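Local coordinates for DUF3201 domain-containing protein (Pyrococcus furiosus, PDB 1YB3) that is of unknown function but belongs to the DUF3201 family of conserved proteins and comes from a hyperthermophilic archaeon, at residues E93-F106 against E161-L174. Sequence-based numbering, arbitrary orientation.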
ATOM      1  N   GLU A  93      17.397  -4.692   5.008  1.00 32.40           N
ATOM      2  CA  GLU A  93      16.600  -5.509   5.930  1.00 32.42           C
ATOM      3  C   GLU A  93      15.844  -6.626   5.219  1.00 29.37           C
ATOM      4  O   GLU A  93      15.362  -7.567   5.852  1.00 27.72           O
ATOM      5  CB  GLU A  93      15.603  -4.631   6.696  1.00 33.96           C
ATOM      6  CG  GLU A  93      16.235  -3.789   7.785  1.00 38.84           C
ATOM      7  CD  GLU A  93      15.220  -2.939   8.546  1.00 41.04           C
ATOM      8  OE1 GLU A  93      13.998  -3.223   8.463  1.00 44.20           O
ATOM      9  OE2 GLU A  93      15.654  -1.980   9.235  1.00 45.71           O
ATOM     10  N   LEU A  94      15.718  -6.513   3.901  1.00 26.38           N
ATOM     11  CA  LEU A  94      14.942  -7.475   3.140  1.00 25.62           C
ATOM     12  C   LEU A  94      15.752  -8.699   2.721  1.00 29.32           C
ATOM     13  O   LEU A  94      16.964  -8.774   2.950  1.00 30.12           O
ATOM     14  CB  LEU A  94      14.305  -6.796   1.924  1.00 23.16           C
ATOM     15  CG  LEU A  94      13.413  -5.607   2.294  1.00 23.92           C
ATOM     16  CD1 LEU A  94      13.000  -4.887   1.038  1.00 26.28           C
ATOM     17  CD2 LEU A  94      12.193  -6.039   3.125  1.00 25.66           C
ATOM     18  N   SER A  95      15.062  -9.662   2.122  1.00 29.98           N
ATOM     19  CA  SER A  95      15.683 -10.899   1.693  1.00 32.23           C
ATOM     20  C   SER A  95      14.834 -11.466   0.577  1.00 32.59           C
ATOM     21  O   SER A  95      13.650 -11.118   0.459  1.00 28.97           O
ATOM     22  CB  SER A  95      15.758 -11.886   2.865  1.00 32.29           C
ATOM     23  OG  SER A  95      14.462 -12.213   3.338  1.00 32.53           O
ATOM     24  N   LYS A  96      15.433 -12.340  -0.233  1.00 32.50           N
ATOM     25  CA  LYS A  96      14.727 -13.005  -1.314  1.00 33.32           C
ATOM     26  C   LYS A  96      13.481 -13.732  -0.796  1.00 30.19           C
ATOM     27  O   LYS A  96      12.420 -13.666  -1.424  1.00 29.85           O
ATOM     28  CB  LYS A  96      15.669 -13.974  -2.049  1.00 36.76           C
ATOM     29  CG  LYS A  96      15.032 -14.761  -3.193  1.00 38.69           C
ATOM     30  CD  LYS A  96      16.054 -15.745  -3.779  1.00 38.49           C
ATOM     31  CE  LYS A  96      15.411 -17.077  -4.136  1.00 43.59           C
ATOM     32  NZ  LYS A  96      16.414 -18.137  -4.502  1.00 45.63           N
ATOM     33  N   GLU A  97      13.606 -14.397   0.355  1.00 31.07           N
ATOM     34  CA  GLU A  97      12.481 -15.170   0.909  1.00 30.03           C
ATOM     35  C   GLU A  97      11.293 -14.293   1.313  1.00 27.06           C
ATOM     36  O   GLU A  97      10.144 -14.664   1.078  1.00 27.13           O
ATOM     37  CB  GLU A  97      12.893 -16.076   2.073  0.65 32.52           C
ATOM     38  CG  GLU A  97      11.894 -17.226   2.278  0.65 35.01           C
ATOM     39  CD  GLU A  97      12.173 -18.074   3.501  0.65 36.24           C
ATOM     40  OE1 GLU A  97      13.319 -18.067   4.000  0.65 39.41           O
ATOM     41  OE2 GLU A  97      11.234 -18.761   3.959  0.65 38.50           O
ATOM     42  N   PHE A  98      11.570 -13.132   1.913  1.00 24.20           N
ATOM     43  CA  PHE A  98      10.476 -12.199   2.236  1.00 24.02           C
ATOM     44  C   PHE A  98       9.733 -11.787   0.959  1.00 24.74           C
ATOM     45  O   PHE A  98       8.511 -11.835   0.904  1.00 21.90           O
ATOM     46  CB  PHE A  98      10.978 -10.970   2.975  1.00 25.07           C
ATOM     47  CG  PHE A  98       9.890  -9.955   3.258  1.00 24.10           C
ATOM     48  CD1 PHE A  98       8.912 -10.206   4.233  1.00 22.70           C
ATOM     49  CD2 PHE A  98       9.826  -8.768   2.532  1.00 26.62           C
ATOM     50  CE1 PHE A  98       7.904  -9.280   4.498  1.00 23.28           C
ATOM     51  CE2 PHE A  98       8.820  -7.824   2.784  1.00 25.53           C
ATOM     52  CZ  PHE A  98       7.851  -8.080   3.772  1.00 24.51           C
ATOM     53  N   ILE A  99      10.488 -11.414  -0.069  1.00 23.33           N
ATOM     54  CA  ILE A  99       9.915 -11.047  -1.365  1.00 26.25           C
ATOM     55  C   ILE A  99       9.019 -12.164  -1.933  1.00 25.95           C
ATOM     56  O   ILE A  99       7.883 -11.905  -2.349  1.00 26.45           O
ATOM     57  CB  ILE A  99      11.030 -10.681  -2.395  1.00 25.80           C
ATOM     58  CG1 ILE A  99      11.950  -9.570  -1.858  1.00 29.24           C
ATOM     59  CG2 ILE A  99      10.434 -10.375  -3.766  1.00 26.17           C
ATOM     60  CD1 ILE A  99      11.271  -8.317  -1.358  1.00 28.53           C
ATOM     61  N   GLU A 100       9.532 -13.403  -1.937  1.00 27.60           N
ATOM     62  CA  GLU A 100       8.752 -14.568  -2.402  1.00 29.46           C
ATOM     63  C   GLU A 100       7.445 -14.755  -1.605  1.00 27.17           C
ATOM     64  O   GLU A 100       6.370 -14.999  -2.181  1.00 26.72           O
ATOM     65  CB  GLU A 100       9.590 -15.859  -2.349  1.00 31.49           C
ATOM     66  CG  GLU A 100      10.762 -15.874  -3.326  0.65 34.39           C
ATOM     67  CD  GLU A 100      11.694 -17.058  -3.127  0.65 35.42           C
ATOM     68  OE1 GLU A 100      11.749 -17.621  -2.006  0.65 37.67           O
ATOM     69  OE2 GLU A 100      12.390 -17.412  -4.101  0.65 39.33           O
ATOM     70  N   ASP A 101       7.546 -14.626  -0.283  1.00 21.70           N
ATOM     71  CA  ASP A 101       6.402 -14.787   0.620  1.00 22.30           C
ATOM     72  C   ASP A 101       5.343 -13.705   0.429  1.00 21.49           C
ATOM     73  O   ASP A 101       4.129 -13.992   0.415  1.00 21.59           O
ATOM     74  CB  ASP A 101       6.877 -14.766   2.078  1.00 24.02           C
ATOM     75  CG  ASP A 101       7.597 -16.042   2.488  1.00 28.92           C
ATOM     76  OD1 ASP A 101       7.753 -16.952   1.646  1.00 30.23           O
ATOM     77  OD2 ASP A 101       8.010 -16.129   3.665  1.00 29.91           O
ATOM     78  N   VAL A 102       5.779 -12.456   0.296  1.00 19.80           N
ATOM     79  CA  VAL A 102       4.808 -11.374   0.126  1.00 18.16           C
ATOM     80  C   VAL A 102       4.036 -11.514  -1.212  1.00 18.18           C
ATOM     81  O   VAL A 102       2.833 -11.325  -1.259  1.00 19.56           O
ATOM     82  CB  VAL A 102       5.446  -9.970   0.368  0.65 19.55           C
ATOM     83  CG1 VAL A 102       6.387  -9.569  -0.786  0.65 16.60           C
ATOM     84  CG2 VAL A 102       4.364  -8.929   0.623  0.65 18.86           C
ATOM     85  N   ILE A 103       4.738 -11.904  -2.274  1.00 20.72           N
ATOM     86  CA  ILE A 103       4.102 -12.124  -3.564  1.00 21.50           C
ATOM     87  C   ILE A 103       3.011 -13.208  -3.486  1.00 21.75           C
ATOM     88  O   ILE A 103       1.945 -13.078  -4.100  1.00 22.65           O
ATOM     89  CB  ILE A 103       5.156 -12.435  -4.660  1.00 21.88           C
ATOM     90  CG1 ILE A 103       5.966 -11.165  -4.941  1.00 23.29           C
ATOM     91  CG2 ILE A 103       4.487 -12.997  -5.939  1.00 23.80           C
ATOM     92  CD1 ILE A 103       7.183 -11.387  -5.850  1.00 24.64           C
ATOM     93  N   ARG A 104       3.269 -14.259  -2.709  1.00 21.26           N
ATOM     94  CA  ARG A 104       2.292 -15.346  -2.559  1.00 23.35           C
ATOM     95  C   ARG A 104       1.145 -15.000  -1.614  1.00 23.03           C
ATOM     96  O   ARG A 104       0.093 -15.635  -1.673  1.00 20.60           O
ATOM     97  CB  ARG A 104       2.979 -16.653  -2.104  1.00 24.26           C
ATOM     98  CG  ARG A 104       3.979 -17.222  -3.144  1.00 26.63           C
ATOM     99  CD  ARG A 104       4.797 -18.378  -2.561  1.00 30.58           C
ATOM    100  N   ALA A 105       1.345 -13.976  -0.776  1.00 21.25           N
ATOM    101  CA  ALA A 105       0.423 -13.659   0.326  1.00 19.27           C
ATOM    102  C   ALA A 105      -0.710 -12.689  -0.022  1.00 18.92           C
ATOM    103  O   ALA A 105      -1.736 -12.653   0.679  1.00 18.30           O
ATOM    104  CB  ALA A 105       1.215 -13.137   1.538  1.00 20.78           C
ATOM    105  N   PHE A 106      -0.510 -11.866  -1.055  1.00 18.10           N
ATOM    106  CA  PHE A 106      -1.463 -10.790  -1.387  1.00 18.37           C
ATOM    107  C   PHE A 106      -1.815 -10.757  -2.857  1.00 17.36           C
ATOM    108  O   PHE A 106      -0.974 -11.073  -3.707  1.00 18.68           O
ATOM    109  CB  PHE A 106      -0.906  -9.430  -0.911  1.00 18.64           C
ATOM    110  CG  PHE A 106      -0.619  -9.415   0.559  1.00 15.93           C
ATOM    111  CD1 PHE A 106      -1.664  -9.267   1.477  1.00 18.72           C
ATOM    112  CD2 PHE A 106       0.681  -9.646   1.038  1.00 17.41           C
ATOM    113  CE1 PHE A 106      -1.420  -9.307   2.862  1.00 16.68           C
ATOM    114  CE2 PHE A 106       0.932  -9.685   2.418  1.00 19.12           C
ATOM    115  CZ  PHE A 106      -0.124  -9.525   3.334  1.00 17.57           C
ATOM    116  N   GLU A 161      -6.073  -7.922   5.878  1.00 15.46           N
ATOM    117  CA  GLU A 161      -4.822  -7.919   5.128  1.00 16.16           C
ATOM    118  C   GLU A 161      -3.695  -7.160   5.829  1.00 16.35           C
ATOM    119  O   GLU A 161      -2.544  -7.581   5.755  1.00 16.11           O
ATOM    120  CB  GLU A 161      -5.044  -7.429   3.688  1.00 15.98           C
ATOM    121  CG  GLU A 161      -6.032  -8.271   2.860  1.00 16.81           C
ATOM    122  CD  GLU A 161      -5.722  -9.769   2.848  1.00 19.48           C
ATOM    123  OE1 GLU A 161      -4.580 -10.160   3.138  1.00 19.09           O
ATOM    124  OE2 GLU A 161      -6.647 -10.531   2.521  1.00 20.34           O
ATOM    125  N   ILE A 162      -4.020  -6.043   6.496  1.00 16.89           N
ATOM    126  CA  ILE A 162      -3.007  -5.367   7.327  1.00 17.71           C
ATOM    127  C   ILE A 162      -2.511  -6.329   8.397  1.00 16.81           C
ATOM    128  O   ILE A 162      -1.309  -6.431   8.637  1.00 19.28           O
ATOM    129  CB  ILE A 162      -3.531  -4.068   7.986  1.00 20.76           C
ATOM    130  CG1 ILE A 162      -3.746  -3.007   6.926  1.00 24.41           C
ATOM    131  CG2 ILE A 162      -2.566  -3.602   9.095  1.00 24.62           C
ATOM    132  CD1 ILE A 162      -4.499  -1.742   7.407  1.00 23.10           C
ATOM    133  N   LYS A 163      -3.437  -7.069   9.001  1.00 17.83           N
ATOM    134  CA  LYS A 163      -3.074  -8.036  10.043  1.00 20.09           C
ATOM    135  C   LYS A 163      -2.141  -9.114   9.470  1.00 18.78           C
ATOM    136  O   LYS A 163      -1.096  -9.417  10.051  1.00 18.74           O
ATOM    137  CB  LYS A 163      -4.340  -8.666  10.641  1.00 22.68           C
ATOM    138  CG  LYS A 163      -4.040  -9.802  11.622  1.00 27.48           C
ATOM    139  CD  LYS A 163      -5.303 -10.322  12.317  1.00 29.13           C
ATOM    140  CE  LYS A 163      -6.180 -11.124  11.383  1.00 34.70           C
ATOM    141  NZ  LYS A 163      -7.237 -11.864  12.144  1.00 38.15           N
ATOM    142  N   ARG A 164      -2.517  -9.689   8.327  1.00 16.30           N
ATOM    143  CA  ARG A 164      -1.679 -10.693   7.657  1.00 16.90           C
ATOM    144  C   ARG A 164      -0.306 -10.117   7.282  1.00 18.24           C
ATOM    145  O   ARG A 164       0.713 -10.783   7.413  1.00 17.74           O
ATOM    146  CB  ARG A 164      -2.382 -11.323   6.445  1.00 20.27           C
ATOM    147  CG  ARG A 164      -3.583 -12.220   6.834  1.00 17.84           C
ATOM    148  CD  ARG A 164      -4.330 -12.758   5.613  1.00 18.02           C
ATOM    149  NE  ARG A 164      -3.594 -13.817   4.937  1.00 19.44           N
ATOM    150  CZ  ARG A 164      -2.957 -13.680   3.776  1.00 22.42           C
ATOM    151  NH1 ARG A 164      -2.949 -12.509   3.149  1.00 21.03           N
ATOM    152  NH2 ARG A 164      -2.324 -14.722   3.236  1.00 21.73           N
ATOM    153  N   PHE A 165      -0.285  -8.862   6.826  1.00 16.67           N
ATOM    154  CA  PHE A 165       0.969  -8.261   6.475  1.00 15.21           C
ATOM    155  C   PHE A 165       1.876  -8.083   7.691  1.00 16.29           C
ATOM    156  O   PHE A 165       3.078  -8.409   7.653  1.00 17.14           O
ATOM    157  CB  PHE A 165       0.751  -6.910   5.760  1.00 13.31           C
ATOM    158  CG  PHE A 165       2.018  -6.362   5.152  1.00 14.15           C
ATOM    159  CD1 PHE A 165       2.362  -6.687   3.827  1.00 17.37           C
ATOM    160  CD2 PHE A 165       2.896  -5.582   5.914  1.00 18.72           C
ATOM    161  CE1 PHE A 165       3.557  -6.221   3.269  1.00 18.87           C
ATOM    162  CE2 PHE A 165       4.109  -5.100   5.357  1.00 19.82           C
ATOM    163  CZ  PHE A 165       4.424  -5.416   4.024  1.00 16.87           C
ATOM    164  N   ILE A 166       1.296  -7.571   8.775  1.00 18.21           N
ATOM    165  CA  ILE A 166       2.062  -7.354  10.014  1.00 17.21           C
ATOM    166  C   ILE A 166       2.625  -8.688  10.536  1.00 17.52           C
ATOM    167  O   ILE A 166       3.796  -8.760  10.915  1.00 20.13           O
ATOM    168  CB  ILE A 166       1.231  -6.582  11.086  1.00 18.32           C
ATOM    169  CG1 ILE A 166       1.069  -5.110  10.661  1.00 20.73           C
ATOM    170  CG2 ILE A 166       1.904  -6.664  12.462  1.00 19.75           C
ATOM    171  CD1 ILE A 166      -0.027  -4.332  11.413  1.00 21.22           C
ATOM    172  N   GLU A 167       1.817  -9.733  10.475  1.00 19.25           N
ATOM    173  CA  GLU A 167       2.231 -11.063  10.952  1.00 19.87           C
ATOM    174  C   GLU A 167       3.381 -11.614  10.084  1.00 20.03           C
ATOM    175  O   GLU A 167       4.354 -12.164  10.606  1.00 22.63           O
ATOM    176  CB  GLU A 167       1.028 -12.003  11.022  1.00 23.32           C
ATOM    177  CG  GLU A 167       0.030 -11.573  12.109  1.00 26.55           C
ATOM    178  CD  GLU A 167      -1.342 -12.250  12.020  1.00 29.40           C
ATOM    179  OE1 GLU A 167      -1.678 -12.856  10.963  1.00 31.70           O
ATOM    180  OE2 GLU A 167      -2.092 -12.135  13.025  1.00 32.25           O
ATOM    181  N   LEU A 168       3.292 -11.418   8.767  1.00 18.59           N
ATOM    182  CA  LEU A 168       4.374 -11.842   7.879  1.00 18.93           C
ATOM    183  C   LEU A 168       5.647 -11.038   8.176  1.00 18.46           C
ATOM    184  O   LEU A 168       6.742 -11.596   8.272  1.00 20.03           O
ATOM    185  CB  LEU A 168       3.956 -11.673   6.423  1.00 20.88           C
ATOM    186  CG  LEU A 168       5.025 -11.939   5.370  1.00 21.82           C
ATOM    187  CD1 LEU A 168       5.555 -13.386   5.406  1.00 23.93           C
ATOM    188  CD2 LEU A 168       4.465 -11.584   3.980  1.00 24.74           C
ATOM    189  N   ALA A 169       5.498  -9.721   8.315  1.00 17.71           N
ATOM    190  CA  ALA A 169       6.619  -8.843   8.648  1.00 18.61           C
ATOM    191  C   ALA A 169       7.298  -9.211   9.964  1.00 19.17           C
ATOM    192  O   ALA A 169       8.515  -9.180  10.041  1.00 19.33           O
ATOM    193  CB  ALA A 169       6.159  -7.384   8.674  1.00 22.01           C
ATOM    194  N   ARG A 170       6.496  -9.566  10.977  1.00 21.57           N
ATOM    195  CA  ARG A 170       7.031 -10.022  12.272  1.00 24.15           C
ATOM    196  C   ARG A 170       7.962 -11.228  12.104  1.00 22.56           C
ATOM    197  O   ARG A 170       9.012 -11.306  12.755  1.00 23.80           O
ATOM    198  CB  ARG A 170       5.890 -10.369  13.245  1.00 23.64           C
ATOM    199  CG  ARG A 170       5.166  -9.181  13.826  1.00 28.55           C
ATOM    200  CD  ARG A 170       4.415  -9.586  15.099  1.00 28.59           C
ATOM    201  NE  ARG A 170       3.614  -8.486  15.627  1.00 31.39           N
ATOM    202  CZ  ARG A 170       2.289  -8.445  15.601  1.00 33.73           C
ATOM    203  NH1 ARG A 170       1.589  -9.454  15.071  1.00 34.99           N
ATOM    204  NH2 ARG A 170       1.658  -7.392  16.109  1.00 35.03           N
ATOM    205  N   ARG A 171       7.591 -12.154  11.221  1.00 25.21           N
ATOM    206  CA  ARG A 171       8.409 -13.351  10.944  1.00 26.96           C
ATOM    207  C   ARG A 171       9.818 -13.013  10.447  1.00 27.33           C
ATOM    208  O   ARG A 171      10.765 -13.778  10.673  1.00 28.96           O
ATOM    209  CB  ARG A 171       7.742 -14.247   9.906  1.00 26.98           C
ATOM    210  CG  ARG A 171       6.529 -15.040  10.363  1.00 31.71           C
ATOM    211  CD  ARG A 171       6.021 -15.931   9.191  1.00 35.15           C
ATOM    212  NE  ARG A 171       7.121 -16.648   8.544  1.00 41.19           N
ATOM    213  CZ  ARG A 171       7.179 -16.974   7.252  1.00 43.21           C
ATOM    214  NH1 ARG A 171       6.194 -16.659   6.412  1.00 41.54           N
ATOM    215  NH2 ARG A 171       8.243 -17.620   6.793  1.00 44.73           N
ATOM    216  N   TYR A 172       9.943 -11.872   9.766  1.00 22.38           N
ATOM    217  CA  TYR A 172      11.217 -11.402   9.248  1.00 21.52           C
ATOM    218  C   TYR A 172      11.833 -10.261  10.063  1.00 22.15           C
ATOM    219  O   TYR A 172      12.792  -9.620   9.610  1.00 22.55           O
ATOM    220  CB  TYR A 172      11.055 -11.007   7.769  1.00 22.59           C
ATOM    221  CG  TYR A 172      10.858 -12.216   6.881  1.00 23.10           C
ATOM    222  CD1 TYR A 172      11.952 -12.850   6.286  1.00 24.67           C
ATOM    223  CD2 TYR A 172       9.586 -12.755   6.672  1.00 21.90           C
ATOM    224  CE1 TYR A 172      11.786 -13.970   5.484  1.00 26.03           C
ATOM    225  CE2 TYR A 172       9.407 -13.880   5.860  1.00 23.61           C
ATOM    226  CZ  TYR A 172      10.517 -14.480   5.277  1.00 24.98           C
ATOM    227  OH  TYR A 172      10.351 -15.598   4.487  1.00 28.21           O
ATOM    228  N   ASN A 173      11.283 -10.014  11.260  1.00 22.42           N
ATOM    229  CA  ASN A 173      11.797  -8.990  12.166  1.00 21.77           C
ATOM    230  C   ASN A 173      11.699  -7.580  11.587  1.00 20.53           C
ATOM    231  O   ASN A 173      12.513  -6.697  11.897  1.00 21.79           O
ATOM    232  CB  ASN A 173      13.255  -9.295  12.566  1.00 24.87           C
ATOM    233  CG  ASN A 173      13.666  -8.557  13.807  1.00 24.49           C
ATOM    234  OD1 ASN A 173      12.942  -8.573  14.796  1.00 23.13           O
ATOM    235  ND2 ASN A 173      14.816  -7.884  13.760  1.00 27.71           N
ATOM    236  N   LEU A 174      10.700  -7.381  10.737  1.00 19.57           N
ATOM    237  CA  LEU A 174      10.478  -6.091  10.071  1.00 20.16           C
ATOM    238  C   LEU A 174       9.477  -5.195  10.807  1.00 22.55           C
ATOM    239  O   LEU A 174       9.571  -3.953  10.722  1.00 22.63           O
ATOM    240  CB  LEU A 174      10.014  -6.315   8.620  1.00 21.69           C
ATOM    241  CG  LEU A 174      11.048  -6.932   7.663  1.00 23.26           C
ATOM    242  CD1 LEU A 174      10.374  -7.264   6.351  1.00 21.22           C
ATOM    243  CD2 LEU A 174      12.254  -6.025   7.436  1.00 26.63           C
TER
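Phe98 turns its ring edge onto the face of Tyr172 in a T-shaped pair, the planes 69° apart, while its own CB sits over the centre of the tyrosine ring in a CH-pi contact. With CG anti to the backbone N (chi1 177°), the Phe98 ring also presents a face to Leu174, whose CD1 lies 3.6 Å above the plane. A flat, apolar ring suits this place because methyl and aromatic neighbours meet it at face and edge together. The tyrosine adds a hydroxyl: Tyr172 OH donates to Asp101 OD2 at 2.5 Å, arriving from above the carboxylate plane. Asp101 OD2 also takes a weak, bent bond from Arg171 NH1 at 3.3 Å, a salt bridge that probably steadies the aspartate's negative charge. A phenylalanine in place of Tyr172 would probably leave Asp101 OD2 with just the weak arginine bond across this contact. Midway, branched Leu168 is a knob in the hole formed by Phe98, Asp101, Val102 and Ala105, its CD1 3.8 Å from Asp101 CB. At the far end Arg164 NH1 gives Ala105 O a nearly straight bond of 2.8 Å, in the guanidinium plane, and bridges to Glu161 OE1 at 2.9 Å; the long arginine thus reaches a carbonyl at the C-terminal end of helix 96-105. Phe106 CE2 meets Phe165 CD1 at 3.6 Å; Phe87 of strand 82-90 meets the Phe165 ring, and Phe147 of strand 144-150 packs edge-to-face with Phe98. Two nearly antiparallel helices, axes 11.0 Å apart at 162°, thus pack side by side against an antiparallel sheet, as in a two-layer alpha/beta sandwich.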